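Local atomic coordinates of superkiller protein 7 (Saccharomyces cerevisiae, PDB entry 4ZKE), a protein that belongs to the translational GTPase family, binds GTP, and probably takes part in cytoplasmic mRNA surveillance and decay together with the exosome and the Ski complex. Residues E276-G281 with I304-I309; T398-A403 with V471-Y476. All coordinates share one frame; numbering follows the deposited sequence.

Both segments of contact 1 precede those of contact 2 in the sequence, and the centres of the two contacts lie 12 Å apart on the same side of the molecule's centre. Contact 1 belongs to the antiparallel barrel of Ski7 domain II, where strand 280-288 meets the end of strand 295-306. Contact 2 is the two-stranded ribbon of 400-404 and 469-473 in the region of the Ski7 III domain, next to a second six-stranded barrel. The two meet directly: Val-280 CG1 packs on Ile-472 CD1, and the Tyr-476 side chain lies against Glu-276, Glu-277 and Pro-278. The ribbon thus joins domain III to the first strand of the domain II barrel (280-288).

Contact 1 (E276-G281 with I304-I309); sequences EEPFVG and INSGYI
The aromatic ring of Phe-279 lies against Ile-309, whose CB sits over one ring face, 3.8 Å from the Phe-279 ring centroid and 20° off the normal, a CH-pi contact. Ile-304 CG2 reaches the ring edge near its plane, 4.1 Å from Phe-279 CE1. The ring is carried there because CG of Phe-279 stands anti to its own backbone N (chi1 171°). An alanine here would strip the ring from Ile-309 and Ile-304, and would probably leave a gap under Ile-309 and beside Ile-304 CG2.

Beside this apolar patch the strands pair through the backbone. Val-280 N bonds to Ser-306 O, while Val-280 O accepts two bonds, from Ser-306 N and, at 2.7 Å, from Asn-305 N. With Asn-305 and Ser-306 both facing Val-280, this is a classic beta bulge, formed where strand 280-288 pairs with the end of strand 295-306 in the domain II barrel.

Polar side chains extend the pairing past the strand end. Ser-306 OG points to Pro-278 O, with Val-280 CG2 close by; the modelled separation of OG and that oxygen, 2.5 Å, is suspiciously short, and the exact length of this hydrogen bond is doubtful. Glu-277 reaches the break between strands 295-306 and 308-310: its OE2 takes Gly-307 N at 2.9 Å in a nearly straight bond (166°), on the anti side and somewhat out of the carboxylate plane. Gly-307 has positive phi, and a CB there would clash with Pro-278 O and Phe-279 N.

Farther out, Asn-305 turns its OD1 past Gly-281 to bond with Thr-282 OG1, while its CB lies near Val-280 O. The other oxygen of Glu-277, OE1, has a weak bond to Thr-273 OG1. Ile-309 also touches Val-330 and Met-333, and so links the Phe-279 ring to strand 325-335.

Contact 2 (T398-A403 with V471-Y476); sequences TLKLLA and VIDSKY
Leu-402 and Val-471 pair through two backbone hydrogen bonds: Leu-402 N to Val-471 O at 2.7 Å and Val-471 N to Leu-402 O at 2.8 Å. With the non-hydrogen-bonded pair Leu-401 and Ile-472, they define an antiparallel two-stranded ribbon of 400-404 and 469-473. Asp-473 N to Lys-400 O, bent to 148° at the hydrogen, is its looser end.

Apolar contacts gather on the face bearing Leu-401 and Ile-472. Leu-401 CD1 meets Ile-472 CG1 at 3.7 Å and also lies near Val-471 O, while Leu-399 comes in roughly perpendicular to Ile-472 and sets CD1 3.9 Å from Ile-472 CG2. With chi1 at -72°, Ile-472 holds CG1 beside its backbone N and CG2 anti to it, which splits its branches between the two leucines. Ile-381 and Ile-383 of strand 381-384 pack against this face.

The other face is mixed. Leu-402 CB and Val-471 CB touch at 4.3 Å. Alongside, the bent chain of solvent-exposed Lys-400 brings NZ to 3.5 Å from Asp-473 OD2, a long salt bridge that is probably modest in strength; Gln-499 NE2 adds a weak bond to OD2. The ribbon therefore turns an apolar face to domain II and a part-apolar, part-ionic one to the reverse.

Contact 1 (E276-G281 with I304-I309)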
ATOM      1  N   GLU A 276     -11.400  -5.853  20.550  1.00 71.96           N
ATOM      2  CA  GLU A 276     -12.710  -6.151  19.989  1.00 72.30           C
ATOM      3  C   GLU A 276     -12.600  -6.811  18.621  1.00 68.06           C
ATOM      4  O   GLU A 276     -13.465  -7.593  18.225  1.00 69.94           O
ATOM      5  CB  GLU A 276     -13.536  -4.871  19.873  1.00 75.35           C
ATOM      6  CG  GLU A 276     -14.117  -4.378  21.186  1.00 81.17           C
ATOM      7  CD  GLU A 276     -14.597  -2.940  21.113  1.00 91.53           C
ATOM      8  OE1 GLU A 276     -14.054  -2.164  20.297  1.00 89.06           O
ATOM      9  OE2 GLU A 276     -15.522  -2.584  21.872  1.00101.52           O
ATOM     10  N   GLU A 277     -11.535  -6.483  17.900  1.00 66.51           N
ATOM     11  CA  GLU A 277     -11.374  -6.924  16.520  1.00 63.97           C
ATOM     12  C   GLU A 277     -11.165  -8.431  16.391  1.00 63.01           C
ATOM     13  O   GLU A 277     -10.479  -9.037  17.216  1.00 64.12           O
ATOM     14  CB  GLU A 277     -10.192  -6.197  15.881  1.00 62.29           C
ATOM     15  CG  GLU A 277     -10.453  -4.732  15.598  1.00 63.62           C
ATOM     16  CD  GLU A 277      -9.187  -3.964  15.255  1.00 67.53           C
ATOM     17  OE1 GLU A 277      -9.290  -2.761  14.935  1.00 72.37           O
ATOM     18  OE2 GLU A 277      -8.089  -4.558  15.303  1.00 63.91           O
ATOM     19  N   PRO A 278     -11.758  -9.042  15.350  1.00 61.66           N
ATOM     20  CA  PRO A 278     -11.424 -10.430  15.016  1.00 55.84           C
ATOM     21  C   PRO A 278     -10.092 -10.493  14.281  1.00 55.81           C
ATOM     22  O   PRO A 278      -9.746  -9.527  13.601  1.00 55.31           O
ATOM     23  CB  PRO A 278     -12.577 -10.857  14.110  1.00 56.68           C
ATOM     24  CG  PRO A 278     -12.981  -9.599  13.427  1.00 55.98           C
ATOM     25  CD  PRO A 278     -12.784  -8.498  14.441  1.00 62.58           C
ATOM     26  N   PHE A 279      -9.355 -11.592  14.405  1.00 52.50           N
ATOM     27  CA  PHE A 279      -8.072 -11.685  13.721  1.00 50.22           C
ATOM     28  C   PHE A 279      -8.246 -11.909  12.228  1.00 49.04           C
ATOM     29  O   PHE A 279      -8.909 -12.853  11.797  1.00 46.36           O
ATOM     30  CB  PHE A 279      -7.206 -12.805  14.287  1.00 47.90           C
ATOM     31  CG  PHE A 279      -5.973 -13.065  13.468  1.00 48.24           C
ATOM     32  CD1 PHE A 279      -4.997 -12.090  13.338  1.00 48.69           C
ATOM     33  CD2 PHE A 279      -5.799 -14.272  12.812  1.00 49.98           C
ATOM     34  CE1 PHE A 279      -3.863 -12.317  12.579  1.00 47.13           C
ATOM     35  CE2 PHE A 279      -4.664 -14.505  12.051  1.00 47.93           C
ATOM     36  CZ  PHE A 279      -3.697 -13.526  11.933  1.00 46.79           C
ATOM     37  N   VAL A 280      -7.633 -11.025  11.449  1.00 50.69           N
ATOM     38  CA  VAL A 280      -7.579 -11.166  10.004  1.00 46.85           C
ATOM     39  C   VAL A 280      -6.195 -10.756   9.531  1.00 46.06           C
ATOM     40  O   VAL A 280      -5.664  -9.728   9.954  1.00 45.32           O
ATOM     41  CB  VAL A 280      -8.648 -10.312   9.298  1.00 50.37           C
ATOM     42  CG1 VAL A 280      -8.585 -10.518   7.787  1.00 46.20           C
ATOM     43  CG2 VAL A 280     -10.033 -10.652   9.826  1.00 49.16           C
ATOM     44  N   GLY A 281      -5.614 -11.572   8.660  1.00 43.59           N
ATOM     45  CA  GLY A 281      -4.296 -11.302   8.127  1.00 39.91           C
ATOM     46  C   GLY A 281      -4.248 -11.587   6.645  1.00 40.71           C
ATOM     47  O   GLY A 281      -4.926 -12.490   6.161  1.00 43.32           O
ATOM     48  N   ILE A 304      -1.064  -8.079   9.205  1.00 44.50           N
ATOM     49  CA  ILE A 304      -2.213  -8.202  10.091  1.00 45.11           C
ATOM     50  C   ILE A 304      -3.195  -7.073   9.806  1.00 47.27           C
ATOM     51  O   ILE A 304      -2.871  -5.903   9.991  1.00 48.34           O
ATOM     52  CB  ILE A 304      -1.782  -8.185  11.571  1.00 46.41           C
ATOM     53  CG1 ILE A 304      -0.783  -9.321  11.826  1.00 50.16           C
ATOM     54  CG2 ILE A 304      -2.997  -8.317  12.489  1.00 48.02           C
ATOM     55  CD1 ILE A 304      -0.212  -9.360  13.231  1.00 54.98           C
ATOM     56  N   ASN A 305      -4.389  -7.434   9.338  1.00 50.62           N
ATOM     57  CA  ASN A 305      -5.414  -6.453   8.984  1.00 49.23           C
ATOM     58  C   ASN A 305      -6.238  -6.008  10.186  1.00 53.12           C
ATOM     59  O   ASN A 305      -6.667  -4.857  10.265  1.00 56.38           O
ATOM     60  CB  ASN A 305      -6.349  -7.023   7.916  1.00 44.76           C
ATOM     61  CG  ASN A 305      -5.620  -7.397   6.643  1.00 44.54           C
ATOM     62  OD1 ASN A 305      -5.503  -8.573   6.304  1.00 43.86           O
ATOM     63  ND2 ASN A 305      -5.128  -6.395   5.929  1.00 48.02           N
ATOM     64  N   SER A 306      -6.467  -6.928  11.118  1.00 52.62           N
ATOM     65  CA  SER A 306      -7.230  -6.619  12.319  1.00 52.27           C
ATOM     66  C   SER A 306      -6.945  -7.640  13.407  1.00 53.36           C
ATOM     67  O   SER A 306      -6.388  -8.705  13.139  1.00 52.51           O
ATOM     68  CB  SER A 306      -8.729  -6.590  12.014  1.00 54.81           C
ATOM     69  OG  SER A 306      -9.222  -7.898  11.791  1.00 52.44           O
ATOM     70  N   GLY A 307      -7.333  -7.308  14.634  1.00 58.14           N
ATOM     71  CA  GLY A 307      -7.201  -8.217  15.758  1.00 54.86           C
ATOM     72  C   GLY A 307      -5.765  -8.544  16.114  1.00 55.90           C
ATOM     73  O   GLY A 307      -4.857  -7.733  15.909  1.00 54.17           O
ATOM     74  N   TYR A 308      -5.562  -9.744  16.649  1.00 57.29           N
ATOM     75  CA  TYR A 308      -4.240 -10.179  17.077  1.00 54.41           C
ATOM     76  C   TYR A 308      -4.066 -11.685  16.920  1.00 52.90           C
ATOM     77  O   TYR A 308      -5.041 -12.439  16.885  1.00 52.32           O
ATOM     78  CB  TYR A 308      -3.990  -9.770  18.531  1.00 55.97           C
ATOM     79  CG  TYR A 308      -4.968 -10.353  19.526  1.00 62.35           C
ATOM     80  CD1 TYR A 308      -6.105  -9.648  19.900  1.00 65.71           C
ATOM     81  CD2 TYR A 308      -4.752 -11.600  20.099  1.00 64.19           C
ATOM     82  CE1 TYR A 308      -7.001 -10.170  20.810  1.00 69.79           C
ATOM     83  CE2 TYR A 308      -5.645 -12.132  21.011  1.00 70.23           C
ATOM     84  CZ  TYR A 308      -6.767 -11.410  21.363  1.00 73.80           C
ATOM     85  OH  TYR A 308      -7.660 -11.932  22.270  1.00 84.54           O
ATOM     86  N   ILE A 309      -2.809 -12.105  16.818  1.00 49.43           N
ATOM     87  CA  ILE A 309      -2.449 -13.513  16.705  1.00 52.41           C
ATOM     88  C   ILE A 309      -1.265 -13.785  17.626  1.00 54.13           C
ATOM     89  O   ILE A 309      -0.320 -12.996  17.686  1.00 51.68           O
ATOM     90  CB  ILE A 309      -2.101 -13.905  15.239  1.00 48.00           C
ATOM     91  CG1 ILE A 309      -1.655 -15.368  15.136  1.00 52.79           C
ATOM     92  CG2 ILE A 309      -1.016 -12.999  14.673  1.00 50.99           C
ATOM     93  CD1 ILE A 309      -2.763 -16.364  15.376  1.00 57.10           C
TER

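Contact 2 (T398-A403 with V471-Y476)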
ATOM      1  N   THR A 398     -18.932 -16.119  15.699  1.00 96.45           N
ATOM      2  CA  THR A 398     -17.990 -16.678  14.736  1.00 92.78           C
ATOM      3  C   THR A 398     -17.859 -15.758  13.526  1.00 85.44           C
ATOM      4  O   THR A 398     -18.843 -15.172  13.068  1.00 80.64           O
ATOM      5  CB  THR A 398     -18.419 -18.084  14.268  1.00 90.99           C
ATOM      6  OG1 THR A 398     -19.812 -18.076  13.930  1.00101.21           O
ATOM      7  CG2 THR A 398     -18.173 -19.109  15.363  1.00 86.64           C
ATOM      8  N   LEU A 399     -16.639 -15.630  13.018  1.00 75.72           N
ATOM      9  CA  LEU A 399     -16.351 -14.686  11.946  1.00 69.38           C
ATOM     10  C   LEU A 399     -17.001 -15.109  10.630  1.00 64.92           C
ATOM     11  O   LEU A 399     -16.872 -16.256  10.199  1.00 65.94           O
ATOM     12  CB  LEU A 399     -14.840 -14.540  11.762  1.00 64.60           C
ATOM     13  CG  LEU A 399     -14.368 -13.424  10.826  1.00 60.21           C
ATOM     14  CD1 LEU A 399     -14.847 -12.057  11.301  1.00 60.90           C
ATOM     15  CD2 LEU A 399     -12.852 -13.443  10.704  1.00 57.15           C
ATOM     16  N   LYS A 400     -17.701 -14.170  10.002  1.00 62.43           N
ATOM     17  CA  LYS A 400     -18.368 -14.418   8.730  1.00 61.78           C
ATOM     18  C   LYS A 400     -17.379 -14.292   7.575  1.00 55.64           C
ATOM     19  O   LYS A 400     -16.792 -13.230   7.367  1.00 54.04           O
ATOM     20  CB  LYS A 400     -19.529 -13.437   8.541  1.00 64.78           C
ATOM     21  CG  LYS A 400     -20.895 -14.085   8.365  1.00 70.15           C
ATOM     22  CD  LYS A 400     -21.053 -14.731   6.991  1.00 71.77           C
ATOM     23  CE  LYS A 400     -22.433 -14.461   6.406  1.00 73.59           C
ATOM     24  NZ  LYS A 400     -22.609 -13.031   6.020  1.00 76.94           N
ATOM     25  N   LEU A 401     -17.195 -15.382   6.835  1.00 55.30           N
ATOM     26  CA  LEU A 401     -16.293 -15.400   5.688  1.00 50.82           C
ATOM     27  C   LEU A 401     -17.052 -15.821   4.438  1.00 52.07           C
ATOM     28  O   LEU A 401     -17.768 -16.821   4.446  1.00 54.51           O
ATOM     29  CB  LEU A 401     -15.114 -16.343   5.942  1.00 56.16           C
ATOM     30  CG  LEU A 401     -14.113 -16.537   4.798  1.00 56.64           C
ATOM     31  CD1 LEU A 401     -13.536 -15.208   4.330  1.00 54.13           C
ATOM     32  CD2 LEU A 401     -12.993 -17.474   5.228  1.00 55.13           C
ATOM     33  N   LEU A 402     -16.890 -15.047   3.368  1.00 51.26           N
ATOM     34  CA  LEU A 402     -17.596 -15.293   2.116  1.00 49.25           C
ATOM     35  C   LEU A 402     -16.630 -15.619   0.985  1.00 47.86           C
ATOM     36  O   LEU A 402     -15.547 -15.043   0.898  1.00 50.61           O
ATOM     37  CB  LEU A 402     -18.442 -14.076   1.737  1.00 49.01           C
ATOM     38  CG  LEU A 402     -19.408 -13.583   2.816  1.00 57.28           C
ATOM     39  CD1 LEU A 402     -20.107 -12.314   2.367  1.00 54.20           C
ATOM     40  CD2 LEU A 402     -20.426 -14.657   3.162  1.00 56.15           C
ATOM     41  N   ALA A 403     -17.035 -16.549   0.126  1.00 44.81           N
ATOM     42  CA  ALA A 403     -16.287 -16.880  -1.081  1.00 48.45           C
ATOM     43  C   ALA A 403     -17.150 -16.547  -2.290  1.00 44.79           C
ATOM     44  O   ALA A 403     -18.079 -17.284  -2.615  1.00 47.31           O
ATOM     45  CB  ALA A 403     -15.890 -18.346  -1.082  1.00 47.25           C
ATOM     46  N   VAL A 471     -14.007 -12.754   1.071  1.00 47.25           N
ATOM     47  CA  VAL A 471     -14.493 -11.520   1.672  1.00 48.14           C
ATOM     48  C   VAL A 471     -14.917 -11.763   3.109  1.00 49.84           C
ATOM     49  O   VAL A 471     -15.724 -12.650   3.386  1.00 52.75           O
ATOM     50  CB  VAL A 471     -15.679 -10.936   0.891  1.00 47.21           C
ATOM     51  CG1 VAL A 471     -16.091  -9.596   1.476  1.00 46.94           C
ATOM     52  CG2 VAL A 471     -15.318 -10.785  -0.573  1.00 47.53           C
ATOM     53  N   ILE A 472     -14.369 -10.963   4.014  1.00 47.37           N
ATOM     54  CA  ILE A 472     -14.719 -11.045   5.422  1.00 50.38           C
ATOM     55  C   ILE A 472     -15.767  -9.992   5.741  1.00 51.45           C
ATOM     56  O   ILE A 472     -15.521  -8.796   5.588  1.00 51.20           O
ATOM     57  CB  ILE A 472     -13.476 -10.869   6.313  1.00 47.67           C
ATOM     58  CG1 ILE A 472     -12.609 -12.123   6.213  1.00 51.00           C
ATOM     59  CG2 ILE A 472     -13.865 -10.613   7.772  1.00 51.75           C
ATOM     60  CD1 ILE A 472     -11.235 -11.960   6.774  1.00 57.35           C
ATOM     61  N   ASP A 473     -16.940 -10.449   6.168  1.00 51.75           N
ATOM     62  CA  ASP A 473     -18.027  -9.549   6.530  1.00 56.58           C
ATOM     63  C   ASP A 473     -17.942  -9.194   8.009  1.00 52.97           C
ATOM     64  O   ASP A 473     -18.323  -9.980   8.875  1.00 55.11           O
ATOM     65  CB  ASP A 473     -19.384 -10.181   6.207  1.00 59.51           C
ATOM     66  CG  ASP A 473     -20.538  -9.215   6.406  1.00 62.94           C
ATOM     67  OD1 ASP A 473     -20.292  -7.990   6.455  1.00 62.19           O
ATOM     68  OD2 ASP A 473     -21.693  -9.682   6.508  1.00 65.98           O
ATOM     69  N   SER A 474     -17.427  -8.002   8.282  1.00 52.92           N
ATOM     70  CA  SER A 474     -17.245  -7.526   9.646  1.00 55.92           C
ATOM     71  C   SER A 474     -17.143  -6.009   9.651  1.00 55.12           C
ATOM     72  O   SER A 474     -16.651  -5.411   8.696  1.00 57.66           O
ATOM     73  CB  SER A 474     -15.990  -8.143  10.270  1.00 55.43           C
ATOM     74  OG  SER A 474     -15.724  -7.584  11.545  1.00 59.48           O
ATOM     75  N   LYS A 475     -17.607  -5.386  10.726  1.00 57.41           N
ATOM     76  CA  LYS A 475     -17.534  -3.934  10.851  1.00 63.58           C
ATOM     77  C   LYS A 475     -16.084  -3.455  10.916  1.00 60.62           C
ATOM     78  O   LYS A 475     -15.811  -2.268  10.740  1.00 59.54           O
ATOM     79  CB  LYS A 475     -18.300  -3.459  12.091  1.00 63.48           C
ATOM     80  CG  LYS A 475     -17.920  -4.174  13.379  1.00 69.71           C
ATOM     81  CD  LYS A 475     -18.584  -3.537  14.590  1.00 70.60           C
ATOM     82  CE  LYS A 475     -18.952  -4.576  15.635  1.00 77.22           C
ATOM     83  NZ  LYS A 475     -19.528  -3.958  16.860  1.00 83.07           N
ATOM     84  N   TYR A 476     -15.162  -4.384  11.156  1.00 59.11           N
ATOM     85  CA  TYR A 476     -13.749  -4.049  11.310  1.00 55.59           C
ATOM     86  C   TYR A 476     -12.945  -4.227  10.019  1.00 53.22           C
ATOM     87  O   TYR A 476     -11.724  -4.077  10.025  1.00 55.78           O
ATOM     88  CB  TYR A 476     -13.133  -4.900  12.421  1.00 60.49           C
ATOM     89  CG  TYR A 476     -13.817  -4.727  13.757  1.00 61.62           C
ATOM     90  CD1 TYR A 476     -13.555  -3.619  14.554  1.00 64.28           C
ATOM     91  CD2 TYR A 476     -14.727  -5.667  14.220  1.00 66.29           C
ATOM     92  CE1 TYR A 476     -14.180  -3.453  15.775  1.00 67.11           C
ATOM     93  CE2 TYR A 476     -15.358  -5.509  15.441  1.00 70.48           C
ATOM     94  CZ  TYR A 476     -15.080  -4.400  16.214  1.00 69.55           C
ATOM     95  OH  TYR A 476     -15.704  -4.239  17.427  1.00 73.19           O
TER